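Local coordinates for SusD superfamily protein (Bacteroides thetaiotaomicron VPI-5482, PDB 3HDX) that probably binds polysaccharide at the outer membrane of the bacterium, as a member of the SusD family of glycan-binding proteins, at residues G245-N250 with S357-R362; N231-S236 with K254-L259. All blocks are in the same frame, centred on the assembly; numbering follows the deposited sequence. Where two conformers were deposited one is given.

Contact 1: residues G245-N250 with S357-R362; sequences GLFYSN and SIVFTR
This is a buried loop-to-strand contact in which a type I beta turn, Gly-245 to Tyr-248, packs against the short strand 358-361 and the residues at its two ends. The turn is closed by Tyr-248 N bonding to Gly-245 O. One backbone hydrogen bond joins the segments. Ser-357 N donates to Phe-247 O at 2.8 Å, nearly straight at 167° and in the plane of the carbonyl. Ser-357 OG lies beside its own backbone N and bonds to Asn-262 OD1.

The rest of the contact is mainly apolar. Phe-247 carries its ring anti to the carbonyl carbon (chi1 -64°). This brings the CD1-CE1 side of the ring onto Val-359 CG2, the two side chains crossing at about a right angle. Its CE1 atom lies 3.5 Å from Val-359 CG2, the methyl anti to the carbonyl carbon. Ser-357 O sits at the ring edge, in plane, 3.6 Å from Phe-247 CD1. An alanine in place of Phe-247 would keep the backbone bond's atoms but would probably loosen the packing on Val-359, since the whole ring would be lost.

Leu-246 has CG anti to the backbone N (chi1 -167°). Its CD2 meets the aliphatic part of Arg-362, with CD 3.5 Å away, and the two chains cross obliquely. The guanidinium beyond makes salt bridges to Glu-427, Glu-364 and Glu-423. The three carboxylates would probably hold it protonated and fixed in orientation.

Strand 358-361 pairs antiparallel with strand 259-261, and Arg-362 is the N-cap of helix 363-376. Leu-240 of helix 237-241 touches Leu-246, Phe-247 and Arg-362, while Ile-358 turns to helix 34-41.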
ATOM      1  N   GLY A 245     -16.259  -0.137  -9.066  1.00 16.16           N
ATOM      2  CA  GLY A 245     -15.487  -1.320  -8.823  1.00 16.34           C
ATOM      3  C   GLY A 245     -14.624  -1.219  -7.583  1.00 14.45           C
ATOM      4  O   GLY A 245     -14.921  -0.463  -6.641  1.00 14.52           O
ATOM      5  N   LEU A 246     -13.510  -1.945  -7.607  1.00 13.77           N
ATOM      6  CA  LEU A 246     -12.655  -2.128  -6.423  1.00 13.00           C
ATOM      7  C   LEU A 246     -12.243  -0.854  -5.688  1.00 12.60           C
ATOM      8  O   LEU A 246     -12.143  -0.862  -4.474  1.00 13.73           O
ATOM      9  CB  LEU A 246     -11.406  -2.932  -6.793  1.00 13.17           C
ATOM     10  CG  LEU A 246     -10.568  -3.460  -5.635  1.00 13.17           C
ATOM     11  CD1 LEU A 246     -11.325  -4.561  -4.864  1.00 13.93           C
ATOM     12  CD2 LEU A 246      -9.174  -3.941  -6.088  1.00 15.76           C
ATOM     13  N   PHE A 247     -12.001   0.228  -6.435  1.00 13.42           N
ATOM     14  CA  PHE A 247     -11.549   1.477  -5.852  1.00 13.17           C
ATOM     15  C   PHE A 247     -12.691   2.321  -5.271  1.00 13.34           C
ATOM     16  O   PHE A 247     -12.425   3.341  -4.633  1.00 15.42           O
ATOM     17  CB  PHE A 247     -10.681   2.238  -6.848  1.00 14.27           C
ATOM     18  CG  PHE A 247      -9.419   1.504  -7.176  1.00 14.24           C
ATOM     19  CD1 PHE A 247      -8.352   1.505  -6.294  1.00 14.72           C
ATOM     20  CD2 PHE A 247      -9.323   0.729  -8.319  1.00 13.68           C
ATOM     21  CE1 PHE A 247      -7.185   0.786  -6.578  1.00 14.57           C
ATOM     22  CE2 PHE A 247      -8.176  -0.010  -8.608  1.00 14.41           C
ATOM     23  CZ  PHE A 247      -7.113   0.011  -7.724  1.00 14.43           C
ATOM     24  N   TYR A 248     -13.939   1.922  -5.524  1.00 13.67           N
ATOM     25  CA  TYR A 248     -15.122   2.611  -4.989  1.00 15.34           C
ATOM     26  C   TYR A 248     -15.414   2.028  -3.590  1.00 15.86           C
ATOM     27  O   TYR A 248     -15.514   0.802  -3.453  1.00 16.03           O
ATOM     28  CB  TYR A 248     -16.304   2.413  -5.974  1.00 16.38           C
ATOM     29  CG  TYR A 248     -17.638   2.863  -5.452  1.00 18.16           C
ATOM     30  CD1 TYR A 248     -17.854   4.191  -5.130  1.00 21.28           C
ATOM     31  CD2 TYR A 248     -18.701   1.952  -5.323  1.00 19.76           C
ATOM     32  CE1 TYR A 248     -19.082   4.603  -4.626  1.00 23.58           C
ATOM     33  CE2 TYR A 248     -19.935   2.373  -4.871  1.00 20.95           C
ATOM     34  CZ  TYR A 248     -20.120   3.671  -4.521  1.00 23.12           C
ATOM     35  OH  TYR A 248     -21.373   4.050  -4.044  1.00 27.02           O
ATOM     36  N   SER A 249     -15.559   2.923  -2.591  1.00 16.89           N
ATOM     37  CA  SER A 249     -15.760   2.528  -1.186  0.50 16.77           C
ATOM     38  C   SER A 249     -16.830   1.469  -0.982  1.00 16.46           C
ATOM     39  O   SER A 249     -16.600   0.461  -0.301  1.00 16.52           O
ATOM     40  CB  SER A 249     -16.081   3.753  -0.315  0.50 17.52           C
ATOM     41  OG  SER A 249     -17.186   4.466  -0.849  0.50 18.67           O
ATOM     42  N   ASN A 250     -18.015   1.688  -1.592  1.00 16.90           N
ATOM     43  CA  ASN A 250     -19.153   0.789  -1.407  0.50 18.37           C
ATOM     44  C   ASN A 250     -19.335  -0.278  -2.506  1.00 17.59           C
ATOM     45  O   ASN A 250     -20.433  -0.780  -2.714  1.00 19.28           O
ATOM     46  CB  ASN A 250     -20.413   1.649  -1.185  0.50 19.06           C
ATOM     47  CG  ASN A 250     -20.361   2.450   0.133  0.50 20.71           C
ATOM     48  OD1 ASN A 250     -19.681   2.063   1.096  0.50 21.11           O
ATOM     49  ND2 ASN A 250     -21.103   3.540   0.186  0.50 23.10           N
ATOM     50  N   SER A 357     -10.543   4.700  -3.052  1.00 15.10           N
ATOM     51  CA  SER A 357      -9.870   4.133  -1.896  1.00 15.15           C
ATOM     52  C   SER A 357      -8.413   3.863  -2.242  1.00 13.40           C
ATOM     53  O   SER A 357      -8.071   3.553  -3.397  1.00 13.49           O
ATOM     54  CB  SER A 357     -10.460   2.770  -1.508  1.00 16.84           C
ATOM     55  OG  SER A 357     -11.799   2.823  -1.084  1.00 18.52           O
ATOM     56  N   ILE A 358      -7.572   3.980  -1.222  1.00 12.66           N
ATOM     57  CA  ILE A 358      -6.231   3.426  -1.267  1.00 14.10           C
ATOM     58  C   ILE A 358      -6.381   1.901  -1.111  1.00 13.50           C
ATOM     59  O   ILE A 358      -7.089   1.418  -0.195  1.00 14.30           O
ATOM     60  CB  ILE A 358      -5.344   3.996  -0.149  1.00 14.03           C
ATOM     61  CG1 ILE A 358      -5.081   5.479  -0.345  1.00 17.16           C
ATOM     62  CG2 ILE A 358      -4.015   3.192  -0.041  1.00 15.60           C
ATOM     63  CD1 ILE A 358      -4.577   6.166   0.910  1.00 17.67           C
ATOM     64  N   VAL A 359      -5.764   1.149  -2.025  1.00 12.37           N
ATOM     65  CA  VAL A 359      -5.748  -0.312  -1.951  1.00 13.01           C
ATOM     66  C   VAL A 359      -4.312  -0.730  -1.722  1.00 11.65           C
ATOM     67  O   VAL A 359      -3.492  -0.755  -2.649  1.00 13.09           O
ATOM     68  CB  VAL A 359      -6.339  -0.977  -3.171  1.00 13.82           C
ATOM     69  CG1 VAL A 359      -6.227  -2.518  -3.042  1.00 14.60           C
ATOM     70  CG2 VAL A 359      -7.818  -0.489  -3.407  1.00 14.21           C
ATOM     71  N   PHE A 360      -3.983  -0.986  -0.451  1.00 12.81           N
ATOM     72  CA  PHE A 360      -2.645  -1.416  -0.137  1.00 12.43           C
ATOM     73  C   PHE A 360      -2.364  -2.786  -0.718  1.00 11.82           C
ATOM     74  O   PHE A 360      -1.302  -3.004  -1.279  1.00 12.34           O
ATOM     75  CB  PHE A 360      -2.361  -1.356   1.359  1.00 13.90           C
ATOM     76  CG  PHE A 360      -1.009  -1.868   1.718  1.00 13.86           C
ATOM     77  CD1 PHE A 360       0.140  -1.095   1.503  1.00 14.78           C
ATOM     78  CD2 PHE A 360      -0.844  -3.153   2.203  1.00 14.71           C
ATOM     79  CE1 PHE A 360       1.424  -1.631   1.833  1.00 15.37           C
ATOM     80  CE2 PHE A 360       0.423  -3.642   2.513  1.00 15.58           C
ATOM     81  CZ  PHE A 360       1.527  -2.896   2.299  1.00 15.74           C
ATOM     82  N   THR A 361      -3.313  -3.706  -0.539  1.00 12.34           N
ATOM     83  CA  THR A 361      -3.181  -5.052  -1.060  1.00 12.55           C
ATOM     84  C   THR A 361      -4.522  -5.690  -1.357  1.00 12.66           C
ATOM     85  O   THR A 361      -5.584  -5.280  -0.888  1.00 12.96           O
ATOM     86  CB  THR A 361      -2.341  -5.949  -0.122  1.00 13.81           C
ATOM     87  OG1 THR A 361      -1.999  -7.181  -0.786  1.00 14.24           O
ATOM     88  CG2 THR A 361      -3.036  -6.238   1.208  1.00 14.30           C
ATOM     89  N   ARG A 362      -4.417  -6.719  -2.163  1.00 13.34           N
ATOM     90  CA  ARG A 362      -5.498  -7.510  -2.692  1.00 13.57           C
ATOM     91  C   ARG A 362      -4.911  -8.860  -3.105  1.00 12.19           C
ATOM     92  O   ARG A 362      -3.683  -9.032  -3.154  1.00 11.40           O
ATOM     93  CB  ARG A 362      -6.194  -6.802  -3.864  1.00 13.36           C
ATOM     94  CG  ARG A 362      -5.267  -6.384  -5.014  1.00 12.89           C
ATOM     95  CD  ARG A 362      -6.042  -5.432  -5.942  1.00 12.40           C
ATOM     96  NE  ARG A 362      -5.251  -4.912  -7.066  1.00 12.81           N
ATOM     97  CZ  ARG A 362      -5.148  -5.495  -8.258  1.00 12.82           C
ATOM     98  NH1 ARG A 362      -5.680  -6.680  -8.501  1.00 13.12           N
ATOM     99  NH2 ARG A 362      -4.458  -4.901  -9.212  1.00 11.87           N
TER

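Contact 2: residues N231-S236 with K254-L259. With EDO (1,2-ethanediol), chain I.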
ATOM      1  N   ASN A 231     -14.253 -12.701   2.469  1.00 13.47           N
ATOM      2  CA  ASN A 231     -14.902 -12.461   1.190  1.00 14.28           C
ATOM      3  C   ASN A 231     -13.991 -11.735   0.170  1.00 14.27           C
ATOM      4  O   ASN A 231     -14.445 -10.851  -0.545  1.00 15.39           O
ATOM      5  CB  ASN A 231     -16.242 -11.723   1.359  1.00 14.43           C
ATOM      6  CG  ASN A 231     -17.122 -11.821   0.121  1.00 15.78           C
ATOM      7  OD1 ASN A 231     -17.156 -12.861  -0.552  1.00 17.07           O
ATOM      8  ND2 ASN A 231     -17.851 -10.750  -0.166  1.00 17.36           N
ATOM      9  N   ALA A 232     -12.707 -12.091   0.175  1.00 13.21           N
ATOM     10  CA  ALA A 232     -11.735 -11.559  -0.775  1.00 12.66           C
ATOM     11  C   ALA A 232     -11.630 -12.518  -1.959  1.00 13.27           C
ATOM     12  O   ALA A 232     -11.550 -13.740  -1.791  1.00 13.70           O
ATOM     13  CB  ALA A 232     -10.367 -11.347  -0.125  1.00 13.19           C
ATOM     14  N   LYS A 233     -11.617 -11.937  -3.147  1.00 13.80           N
ATOM     15  CA  LYS A 233     -11.590 -12.676  -4.414  1.00 13.68           C
ATOM     16  C   LYS A 233     -10.580 -12.064  -5.364  1.00 13.26           C
ATOM     17  O   LYS A 233     -10.038 -10.980  -5.107  1.00 14.33           O
ATOM     18  CB  LYS A 233     -12.984 -12.589  -5.060  1.00 15.98           C
ATOM     19  CG  LYS A 233     -14.121 -13.161  -4.193  1.00 18.26           C
ATOM     20  CD  LYS A 233     -15.498 -12.979  -4.798  1.00 22.08           C
ATOM     21  CE  LYS A 233     -16.585 -13.588  -3.918  1.00 25.24           C
ATOM     22  NZ  LYS A 233     -17.926 -13.325  -4.508  1.00 27.53           N
ATOM     23  N   TYR A 234     -10.344 -12.772  -6.460  1.00 13.24           N
ATOM     24  CA  TYR A 234      -9.617 -12.221  -7.585  1.00 12.56           C
ATOM     25  C   TYR A 234     -10.621 -11.360  -8.363  1.00 13.79           C
ATOM     26  O   TYR A 234     -11.793 -11.746  -8.565  1.00 15.37           O
ATOM     27  CB  TYR A 234      -9.031 -13.324  -8.456  1.00 14.20           C
ATOM     28  CG  TYR A 234      -7.938 -14.104  -7.745  1.00 14.15           C
ATOM     29  CD1 TYR A 234      -6.628 -13.635  -7.683  1.00 14.35           C
ATOM     30  CD2 TYR A 234      -8.219 -15.325  -7.108  1.00 16.26           C
ATOM     31  CE1 TYR A 234      -5.641 -14.350  -7.041  1.00 14.33           C
ATOM     32  CE2 TYR A 234      -7.223 -16.060  -6.466  1.00 16.56           C
ATOM     33  CZ  TYR A 234      -5.919 -15.552  -6.448  1.00 15.30           C
ATOM     34  OH  TYR A 234      -4.974 -16.262  -5.775  1.00 15.26           O
ATOM     35  N   THR A 235     -10.155 -10.220  -8.819  1.00 13.36           N
ATOM     36  CA  THR A 235     -11.002  -9.207  -9.435  1.00 14.56           C
ATOM     37  C   THR A 235     -10.834  -9.226 -10.965  1.00 13.08           C
ATOM     38  O   THR A 235      -9.704  -9.289 -11.485  1.00 13.86           O
ATOM     39  CB  THR A 235     -10.687  -7.805  -8.840  1.00 14.67           C
ATOM     40  OG1 THR A 235     -10.839  -7.823  -7.416  1.00 14.08           O
ATOM     41  CG2 THR A 235     -11.556  -6.702  -9.444  1.00 15.23           C
ATOM     42  N   SER A 236     -11.959  -9.204 -11.674  1.00 13.31           N
ATOM     43  CA  SER A 236     -11.938  -9.114 -13.120  1.00 13.34           C
ATOM     44  C   SER A 236     -11.453  -7.728 -13.540  1.00 13.46           C
ATOM     45  O   SER A 236     -11.506  -6.739 -12.765  1.00 12.71           O
ATOM     46  CB  SER A 236     -13.349  -9.334 -13.683  1.00 12.02           C
ATOM     47  OG  SER A 236     -14.211  -8.236 -13.380  1.00 13.96           O
ATOM     48  N   LYS A 254     -15.950  -4.889  -2.574  1.00 14.51           N
ATOM     49  CA  LYS A 254     -15.159  -4.233  -1.498  1.00 13.90           C
ATOM     50  C   LYS A 254     -14.356  -5.172  -0.594  1.00 14.25           C
ATOM     51  O   LYS A 254     -13.281  -4.815  -0.140  1.00 14.39           O
ATOM     52  CB  LYS A 254     -16.012  -3.279  -0.650  1.00 15.13           C
ATOM     53  CG  LYS A 254     -17.133  -3.905   0.166  1.00 15.81           C
ATOM     54  CD  LYS A 254     -17.955  -2.807   0.820  1.00 17.51           C
ATOM     55  CE  LYS A 254     -18.898  -3.319   1.902  1.00 18.87           C
ATOM     56  NZ  LYS A 254     -19.879  -4.319   1.393  1.00 19.21           N
ATOM     57  N   GLY A 255     -14.867  -6.374  -0.334  1.00 12.63           N
ATOM     58  CA  GLY A 255     -14.145  -7.341   0.477  1.00 13.12           C
ATOM     59  C   GLY A 255     -12.795  -7.763  -0.106  1.00 13.21           C
ATOM     60  O   GLY A 255     -11.928  -8.276   0.606  1.00 13.56           O
ATOM     61  N   SER A 256     -12.635  -7.545  -1.407  1.00 12.63           N
ATOM     62  CA  SER A 256     -11.395  -7.838  -2.089  1.00 11.71           C
ATOM     63  C   SER A 256     -10.274  -6.841  -1.802  1.00 11.76           C
ATOM     64  O   SER A 256      -9.106  -7.107  -2.156  1.00 13.30           O
ATOM     65  CB  SER A 256     -11.645  -8.032  -3.582  1.00 12.56           C
ATOM     66  OG  SER A 256     -12.493  -9.171  -3.807  1.00 13.29           O
ATOM     67  N   ARG A 257     -10.609  -5.729  -1.144  1.00 11.73           N
ATOM     68  CA  ARG A 257      -9.567  -4.804  -0.608  1.00 11.43           C
ATOM     69  C   ARG A 257      -9.112  -5.438   0.711  1.00 11.98           C
ATOM     70  O   ARG A 257      -9.745  -5.239   1.754  1.00 13.45           O
ATOM     71  CB  ARG A 257     -10.084  -3.403  -0.422  1.00 12.33           C
ATOM     72  CG  ARG A 257     -10.576  -2.730  -1.662  1.00 12.95           C
ATOM     73  CD  ARG A 257     -10.794  -1.252  -1.432  1.00 13.52           C
ATOM     74  NE  ARG A 257     -11.866  -0.991  -0.471  1.00 14.26           N
ATOM     75  CZ  ARG A 257     -13.157  -0.735  -0.741  1.00 14.35           C
ATOM     76  NH1 ARG A 257     -13.652  -0.754  -1.985  1.00 13.66           N
ATOM     77  NH2 ARG A 257     -13.992  -0.480   0.264  1.00 14.70           N
ATOM     78  N   ILE A 258      -8.078  -6.273   0.649  1.00 11.27           N
ATOM     79  CA  ILE A 258      -7.577  -6.981   1.840  1.00 12.38           C
ATOM     80  C   ILE A 258      -7.104  -5.974   2.900  1.00 12.68           C
ATOM     81  O   ILE A 258      -7.355  -6.185   4.089  1.00 13.83           O
ATOM     82  CB  ILE A 258      -6.494  -8.004   1.473  1.00 12.94           C
ATOM     83  CG1 ILE A 258      -7.099  -9.102   0.606  1.00 13.74           C
ATOM     84  CG2 ILE A 258      -5.818  -8.620   2.762  1.00 13.02           C
ATOM     85  CD1 ILE A 258      -6.074 -10.082   0.068  1.00 13.81           C
ATOM     86  N   LEU A 259      -6.440  -4.914   2.439  1.00 12.45           N
ATOM     87  CA  LEU A 259      -6.052  -3.777   3.287  1.00 11.31           C
ATOM     88  C   LEU A 259      -6.165  -2.514   2.453  1.00 11.64           C
ATOM     89  O   LEU A 259      -5.529  -2.401   1.380  1.00 12.16           O
ATOM     90  CB  LEU A 259      -4.628  -3.957   3.851  1.00 12.11           C
ATOM     91  CG  LEU A 259      -4.212  -3.075   5.043  1.00 12.39           C
ATOM     92  CD1 LEU A 259      -2.928  -3.667   5.650  1.00 14.84           C
ATOM     93  CD2 LEU A 259      -4.000  -1.631   4.722  1.00 14.80           C
TER
HETATM   94  C1  EDO I 608      -9.334  -2.437   5.596  1.00 21.24           C
HETATM   95  O1  EDO I 608      -7.952  -2.362   5.534  1.00 17.90           O
HETATM   96  C2  EDO I 608      -9.867  -3.473   4.672  1.00 20.71           C
HETATM   97  O2  EDO I 608      -9.806  -2.971   3.333  1.00 20.52           O
HETATM   98  O   HOH W   1     -15.169  -9.551  -2.779  1.00 16.05           O
HETATM   99  O   HOH W   2      -8.549  -9.652  -2.865  1.00 11.92           O
HETATM  100  O   HOH W   3     -13.097  -8.948  -6.347  1.00 15.72           O
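The two backbones come within 4.0 Å at the CA atoms of Ala-232 and Ser-256, where the loop after helix 213-226 passes the 3-10 segment 254-256. Just beyond, strand 259-261 begins with a classic beta bulge, in which Ile-258 and Leu-259 both face Thr-361. Gly-255 lies against Asn-231 O, and a CB on it would clash with that oxygen.

Ser-256 carries the polar side of the contact. Its OG is anti to the carbonyl carbon (chi1 -63°) and accepts a hydrogen bond from Lys-233 N at 3.0 Å, bent to 150°. Two waters also bond to this OG. One sits 2.9 Å from Ser-256 OG and donates to Asn-231 O. The other links it to Thr-235 OG1, 2.7 Å from that oxygen. A third water bridges Lys-233 O and Ser-256 O. The apolar side is small: Ala-232 CB touches Ile-258 CG1 at 4.0 Å. The same methyl lies against Gly-255 O.

A 1,2-ethanediol, probably from the crystallisation liquor, donates from O2 to Arg-257 O.

The chemistry is that of a serine hydroxyl hub. One direct bond, water bridges and close backbone packing join the loops.

How the contacts relate
From the N terminus the chain meets 231-236 first and then helix 237-241. The loop segments 245-250 and 254-259 follow and, much later, 357-362. Contact 2 closes a short loop, with 17 residues between its segments. Contact 1 closes a long one of 106 residues. The two loops cross, because 245-250 lies inside the first and 254-259 inside the second. The contacts are about 8 Å apart, centre to centre. Arg-257 of contact 2 joins them directly, with probable hydrogen bonds to Leu-246 O and Ser-249 O of contact 1. Backbone pairing of Leu-259 with Thr-361 is a second bridge. Together they tie the loops flanking helix 237-241 to the two-stranded sheet and the start of helix 363-376.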